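Local coordinates for protein isocitrate dehydrogenase [NAD] subunit 1 (Saccharomyces cerevisiae, PDB 3BLX) that catalyses, as part of an octamer of IDH1 and IDH2 subunits, the NAD-dependent oxidative decarboxylation of isocitrate in the mitochondrial citric acid cycle, and also binds RNA, at residues T19-P24 with K71-G76; E50-K55 with Y64-S69. All blocks are in the same frame, centred on the assembly; numbering follows the deposited sequence.

Contact 1 (T19-P24 with K71-G76); sequences TVTLIP and KRNKIG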
loop_
_atom_site.group_PDB
_atom_site.type_symbol
_atom_site.label_atom_id
_atom_site.label_comp_id
_atom_site.label_asym_id
_atom_site.label_seq_id
_atom_site.Cartn_x
_atom_site.Cartn_y
_atom_site.Cartn_z
ATOM N N THR E 19 8.821 -27.047 -1.986
ATOM C CA THR E 19 7.536 -27.469 -1.450
ATOM C C THR E 19 6.452 -27.034 -2.425
ATOM O O THR E 19 6.258 -25.852 -2.615
ATOM C CB THR E 19 7.242 -26.825 -0.099
ATOM O OG1 THR E 19 8.277 -27.175 0.813
ATOM C CG2 THR E 19 5.915 -27.321 0.442
ATOM N N VAL E 20 5.770 -27.974 -3.072
ATOM C CA VAL E 20 4.645 -27.582 -3.915
ATOM C C VAL E 20 3.283 -28.097 -3.437
ATOM O O VAL E 20 3.144 -29.203 -2.944
ATOM C CB VAL E 20 4.878 -27.868 -5.416
ATOM C CG1 VAL E 20 6.335 -28.249 -5.659
ATOM C CG2 VAL E 20 3.907 -28.895 -5.920
ATOM N N THR E 21 2.283 -27.241 -3.559
ATOM C CA THR E 21 0.916 -27.601 -3.216
ATOM C C THR E 21 0.390 -28.697 -4.145
ATOM O O THR E 21 0.573 -28.639 -5.382
ATOM C CB THR E 21 -0.001 -26.363 -3.251
ATOM O OG1 THR E 21 0.476 -25.411 -2.308
ATOM C CG2 THR E 21 -1.443 -26.703 -2.873
ATOM N N LEU E 22 -0.229 -29.711 -3.548
ATOM C CA LEU E 22 -0.841 -30.780 -4.323
ATOM C C LEU E 22 -2.304 -30.866 -3.936
ATOM O O LEU E 22 -2.637 -31.085 -2.768
ATOM C CB LEU E 22 -0.153 -32.120 -4.054
ATOM C CG LEU E 22 -0.636 -33.245 -4.961
ATOM C CD1 LEU E 22 -0.508 -32.828 -6.382
ATOM C CD2 LEU E 22 0.195 -34.431 -4.732
ATOM N N ILE E 23 -3.183 -30.667 -4.908
ATOM C CA ILE E 23 -4.620 -30.743 -4.666
ATOM C C ILE E 23 -5.161 -31.824 -5.579
ATOM O O ILE E 23 -5.400 -31.569 -6.764
ATOM C CB ILE E 23 -5.308 -29.419 -5.031
ATOM C CG1 ILE E 23 -4.769 -28.264 -4.197
ATOM C CG2 ILE E 23 -6.796 -29.512 -4.843
ATOM C CD1 ILE E 23 -5.063 -26.891 -4.786
ATOM N N PRO E 24 -5.355 -33.044 -5.046
ATOM C CA PRO E 24 -5.594 -34.215 -5.896
ATOM C C PRO E 24 -6.987 -34.220 -6.521
ATOM O O PRO E 24 -7.144 -34.614 -7.658
ATOM C CB PRO E 24 -5.424 -35.387 -4.929
ATOM C CG PRO E 24 -4.784 -34.801 -3.703
ATOM C CD PRO E 24 -5.316 -33.424 -3.628
ATOM N N LYS E 71 -0.482 -19.521 -1.315
ATOM C CA LYS E 71 0.127 -18.271 -0.938
ATOM C C LYS E 71 1.537 -18.475 -0.385
ATOM O O LYS E 71 2.433 -17.654 -0.633
ATOM C CB LYS E 71 -0.758 -17.531 0.049
ATOM C CG LYS E 71 -1.819 -16.703 -0.655
ATOM C CD LYS E 71 -3.070 -16.475 0.189
ATOM C CE LYS E 71 -3.079 -15.126 0.876
ATOM N NZ LYS E 71 -4.445 -14.885 1.388
ATOM N N ARG E 72 1.721 -19.582 0.332
ATOM C CA ARG E 72 3.010 -19.931 0.895
ATOM C C ARG E 72 3.949 -20.511 -0.145
ATOM O O ARG E 72 5.102 -20.142 -0.208
ATOM C CB ARG E 72 2.840 -20.935 2.017
ATOM C CG ARG E 72 2.100 -20.429 3.220
ATOM C CD ARG E 72 2.323 -21.341 4.409
ATOM N NE ARG E 72 1.692 -22.639 4.210
ATOM C CZ ARG E 72 0.402 -22.865 4.432
ATOM N NH1 ARG E 72 -0.369 -21.875 4.857
ATOM N NH2 ARG E 72 -0.119 -24.071 4.236
ATOM N N ASN E 73 3.454 -21.421 -0.967
ATOM C CA ASN E 73 4.351 -22.161 -1.846
ATOM C C ASN E 73 4.508 -21.539 -3.230
ATOM O O ASN E 73 5.539 -21.701 -3.859
ATOM C CB ASN E 73 3.918 -23.625 -1.959
ATOM C CG ASN E 73 3.758 -24.292 -0.622
ATOM O OD1 ASN E 73 4.385 -23.917 0.372
ATOM N ND2 ASN E 73 2.927 -25.313 -0.593
ATOM N N LYS E 74 3.469 -20.848 -3.699
ATOM C CA LYS E 74 3.456 -20.177 -5.013
ATOM C C LYS E 74 3.235 -21.080 -6.222
ATOM O O LYS E 74 2.869 -20.603 -7.276
ATOM C CB LYS E 74 4.730 -19.336 -5.248
ATOM C CG LYS E 74 5.163 -18.457 -4.078
ATOM C CD LYS E 74 4.092 -17.503 -3.683
ATOM C CE LYS E 74 4.645 -16.363 -2.856
ATOM N NZ LYS E 74 5.226 -16.880 -1.585
ATOM N N ILE E 75 3.503 -22.367 -6.080
ATOM C CA ILE E 75 3.375 -23.329 -7.168
ATOM C C ILE E 75 2.454 -24.470 -6.752
ATOM O O ILE E 75 2.518 -24.971 -5.624
ATOM C CB ILE E 75 4.753 -23.901 -7.562
ATOM C CG1 ILE E 75 5.670 -22.760 -7.939
ATOM C CG2 ILE E 75 4.626 -24.762 -8.792
ATOM C CD1 ILE E 75 5.137 -21.935 -9.123
ATOM N N GLY E 76 1.604 -24.905 -7.667
ATOM C CA GLY E 76 0.681 -25.981 -7.342
ATOM C C GLY E 76 0.407 -26.960 -8.460
ATOM O O GLY E 76 0.506 -26.632 -9.637
#
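Two kinds of bond join T19-P24 to K71-G76: parallel strand pairing through the backbone and a side-chain grip by N73. In the pairing, T21 lies opposite G76. The amide N of T21 donates to I75 O at 3.1 Å, in the plane of that carbonyl with a C=O...N angle of 155°; L77 continues the backbone bonding to T21. The CA of G76 approaches T21 O to 3.3 Å in a CA-H...O contact.

The polar grip comes from the last residue of the helix. N73 CB points toward the strand and sits 3.3 Å from T19 O. Its CG is anti to the carbonyl carbon (chi1 -53°), and the amide crosses the T21 side chain at about a right angle. N73 ND2 donates to T21 OG1 over 3.0 Å, the hydroxyl lying 27° out of the amide plane. OG1 also pairs with S69 and ND2 with E50, so an amide and a hydroxyl, each able to serve two partners, suit this buried spot.

Looser van der Waals contacts set carbons against oxygens: T19 CG2 lies 3.7 Å from N73 OD1, and V20 CB equally far from I75 O. K74, with positive phi, turns the chain from helix 60-73 into strand 75-80, closing a beta-alpha-beta crossover from strand 47-51 that spans strand 17-25; V20 and I75 both pack on M298 of helix 289-302.

Contact 2 (E50-K55 with Y64-S69); sequences ETINIK and YEAVES
I52 carries the apolar half of the contact between E50-K55 and Y64-S69. Its CB points toward the helix and splits into two arms. CG2, anti to the backbone N, reaches the helix flank, 4.1 Å from E65 CB and 4.2 Å from A66 CB. The other arm starts at CG1, near S69 CB, and ends at CD1, which lies 3.8 Å from S69 CB and 3.9 Å from E65 O. A branched chain suits this place because it spreads over a full helical turn, while the small A66 and S69 let the backbones come close, with 6.2 Å between I52 CA and A66 CA.

One turn along the helix the chemistry becomes polar. E50 extends with CG anti to the backbone N (chi1 179°), bringing OE1 within 3.2 Å of S69 OG in a weak hydrogen bond; the hydroxyl's closer partner is T21 OG1. The stronger partner of OE1 is R72, in a salt bridge, while N73 bonds OE2; these two would probably keep the carboxylate ionised. An alanine in place of E50 would remove the carboxylate and would probably leave R72 and N73 less firmly held against the strand. Helix 60-73 of the beta-alpha-beta crossover runs alongside the end of strand 47-51 and what follows, in the opposite direction; I23 of strand 17-25 touches A66, and E65 packs on D208 of a second copy of this subunit.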
loop_
_atom_site.group_PDB
_atom_site.type_symbol
_atom_site.label_atom_id
_atom_site.label_comp_id
_atom_site.label_asym_id
_atom_site.label_seq_id
_atom_site.Cartn_x
_atom_site.Cartn_y
_atom_site.Cartn_z
ATOM N N GLU E 50 2.888 -30.728 -0.433
ATOM C CA GLU E 50 2.086 -30.301 0.701
ATOM C C GLU E 50 0.678 -30.564 0.245
ATOM O O GLU E 50 0.046 -29.726 -0.384
ATOM C CB GLU E 50 2.281 -28.834 0.988
ATOM C CG GLU E 50 1.448 -28.295 2.167
ATOM C CD GLU E 50 1.773 -26.824 2.557
ATOM O OE1 GLU E 50 0.889 -26.140 3.108
ATOM O OE2 GLU E 50 2.905 -26.339 2.323
ATOM N N THR E 51 0.205 -31.761 0.528
ATOM C CA THR E 51 -1.024 -32.226 -0.061
ATOM C C THR E 51 -2.265 -31.715 0.689
ATOM O O THR E 51 -2.319 -31.722 1.902
ATOM C CB THR E 51 -0.988 -33.768 -0.311
ATOM O OG1 THR E 51 -2.294 -34.308 -0.161
ATOM C CG2 THR E 51 -0.053 -34.458 0.643
ATOM N N ILE E 52 -3.237 -31.206 -0.060
ATOM C CA ILE E 52 -4.413 -30.590 0.539
ATOM C C ILE E 52 -5.655 -31.416 0.247
ATOM O O ILE E 52 -6.011 -31.643 -0.918
ATOM C CB ILE E 52 -4.679 -29.143 0.008
ATOM C CG1 ILE E 52 -3.445 -28.255 0.131
ATOM C CG2 ILE E 52 -5.841 -28.522 0.769
ATOM C CD1 ILE E 52 -3.020 -28.015 1.583
ATOM N N ASN E 53 -6.316 -31.846 1.317
ATOM C CA ASN E 53 -7.498 -32.699 1.238
ATOM C C ASN E 53 -8.791 -31.902 1.278
ATOM O O ASN E 53 -9.275 -31.523 2.334
ATOM C CB ASN E 53 -7.489 -33.705 2.391
ATOM C CG ASN E 53 -6.173 -34.470 2.491
ATOM O OD1 ASN E 53 -5.900 -35.357 1.666
ATOM N ND2 ASN E 53 -5.349 -34.136 3.506
ATOM N N ILE E 54 -9.355 -31.664 0.116
ATOM C CA ILE E 54 -10.579 -30.909 0.005
ATOM C C ILE E 54 -11.763 -31.885 0.045
ATOM O O ILE E 54 -12.229 -32.374 -0.991
ATOM C CB ILE E 54 -10.562 -30.098 -1.293
ATOM C CG1 ILE E 54 -9.196 -30.261 -1.997
ATOM C CG2 ILE E 54 -10.832 -28.633 -0.994
ATOM C CD1 ILE E 54 -8.837 -31.720 -2.495
ATOM N N LYS E 55 -12.230 -32.158 1.275
ATOM C CA LYS E 55 -13.233 -33.203 1.576
ATOM C C LYS E 55 -14.664 -32.796 1.258
ATOM O O LYS E 55 -14.913 -31.630 0.963
ATOM C CB LYS E 55 -13.109 -33.666 3.033
ATOM C CG LYS E 55 -11.969 -34.646 3.195
ATOM C CD LYS E 55 -11.490 -34.795 4.616
ATOM C CE LYS E 55 -10.175 -35.561 4.612
ATOM N NZ LYS E 55 -9.828 -36.070 5.959
ATOM N N TYR E 64 -10.114 -22.778 1.538
ATOM C CA TYR E 64 -9.297 -21.848 2.295
ATOM C C TYR E 64 -7.875 -22.411 2.501
ATOM O O TYR E 64 -6.893 -21.693 2.337
ATOM C CB TYR E 64 -9.980 -21.472 3.611
ATOM C CG TYR E 64 -9.092 -20.748 4.601
ATOM C CD1 TYR E 64 -8.380 -21.459 5.568
ATOM C CD2 TYR E 64 -8.956 -19.358 4.568
ATOM C CE1 TYR E 64 -7.545 -20.819 6.475
ATOM C CE2 TYR E 64 -8.129 -18.698 5.482
ATOM C CZ TYR E 64 -7.414 -19.440 6.443
ATOM O OH TYR E 64 -6.565 -18.834 7.379
ATOM N N GLU E 65 -7.771 -23.698 2.801
ATOM C CA GLU E 65 -6.482 -24.333 3.017
ATOM C C GLU E 65 -5.621 -24.442 1.759
ATOM O O GLU E 65 -4.388 -24.417 1.822
ATOM C CB GLU E 65 -6.656 -25.710 3.661
ATOM C CG GLU E 65 -6.962 -25.662 5.149
ATOM C CD GLU E 65 -5.950 -24.841 5.965
ATOM O OE1 GLU E 65 -4.840 -24.563 5.449
ATOM O OE2 GLU E 65 -6.266 -24.479 7.130
ATOM N N ALA E 66 -6.264 -24.566 0.612
ATOM C CA ALA E 66 -5.542 -24.635 -0.641
ATOM C C ALA E 66 -5.010 -23.263 -1.052
ATOM O O ALA E 66 -3.881 -23.131 -1.501
ATOM C CB ALA E 66 -6.439 -25.207 -1.718
ATOM N N VAL E 67 -5.840 -22.246 -0.889
ATOM C CA VAL E 67 -5.443 -20.890 -1.191
ATOM C C VAL E 67 -4.271 -20.528 -0.295
ATOM O O VAL E 67 -3.255 -20.032 -0.766
ATOM C CB VAL E 67 -6.636 -19.882 -1.034
ATOM C CG1 VAL E 67 -6.173 -18.435 -1.111
ATOM C CG2 VAL E 67 -7.665 -20.136 -2.099
ATOM N N GLU E 68 -4.404 -20.817 0.988
ATOM C CA GLU E 68 -3.373 -20.501 1.968
ATOM C C GLU E 68 -2.054 -21.236 1.666
ATOM O O GLU E 68 -0.963 -20.659 1.776
ATOM C CB GLU E 68 -3.886 -20.790 3.383
ATOM C CG GLU E 68 -3.541 -19.685 4.413
ATOM C CD GLU E 68 -3.894 -18.255 3.933
ATOM O OE1 GLU E 68 -3.059 -17.344 4.120
ATOM O OE2 GLU E 68 -4.996 -18.028 3.374
ATOM N N SER E 69 -2.166 -22.491 1.247
ATOM C CA SER E 69 -1.009 -23.252 0.833
ATOM C C SER E 69 -0.346 -22.664 -0.408
ATOM O O SER E 69 0.878 -22.576 -0.461
ATOM C CB SER E 69 -1.395 -24.709 0.613
ATOM O OG SER E 69 -0.293 -25.471 0.170
#

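In the fold
Contacts 1 and 2 hold the same helix, 60-73, to neighbouring parallel strands, their centres about 8 Å apart. Contact 1 is the deeper: nearly all its touching residues are buried, and it works by sheet pairing and amide-to-hydroxyl bonding where the helix hands over to strand 75-80. Contact 2 lies farther from the centre of the chain and is partly exposed; it has no backbone pairing and relies on side chains resting on the helix and its backbone, aliphatic contact beside a carboxylate. The two share one polar cluster, so each lends partners to the other. Both lie away from the residues that probably bind substrate and serve catalysis.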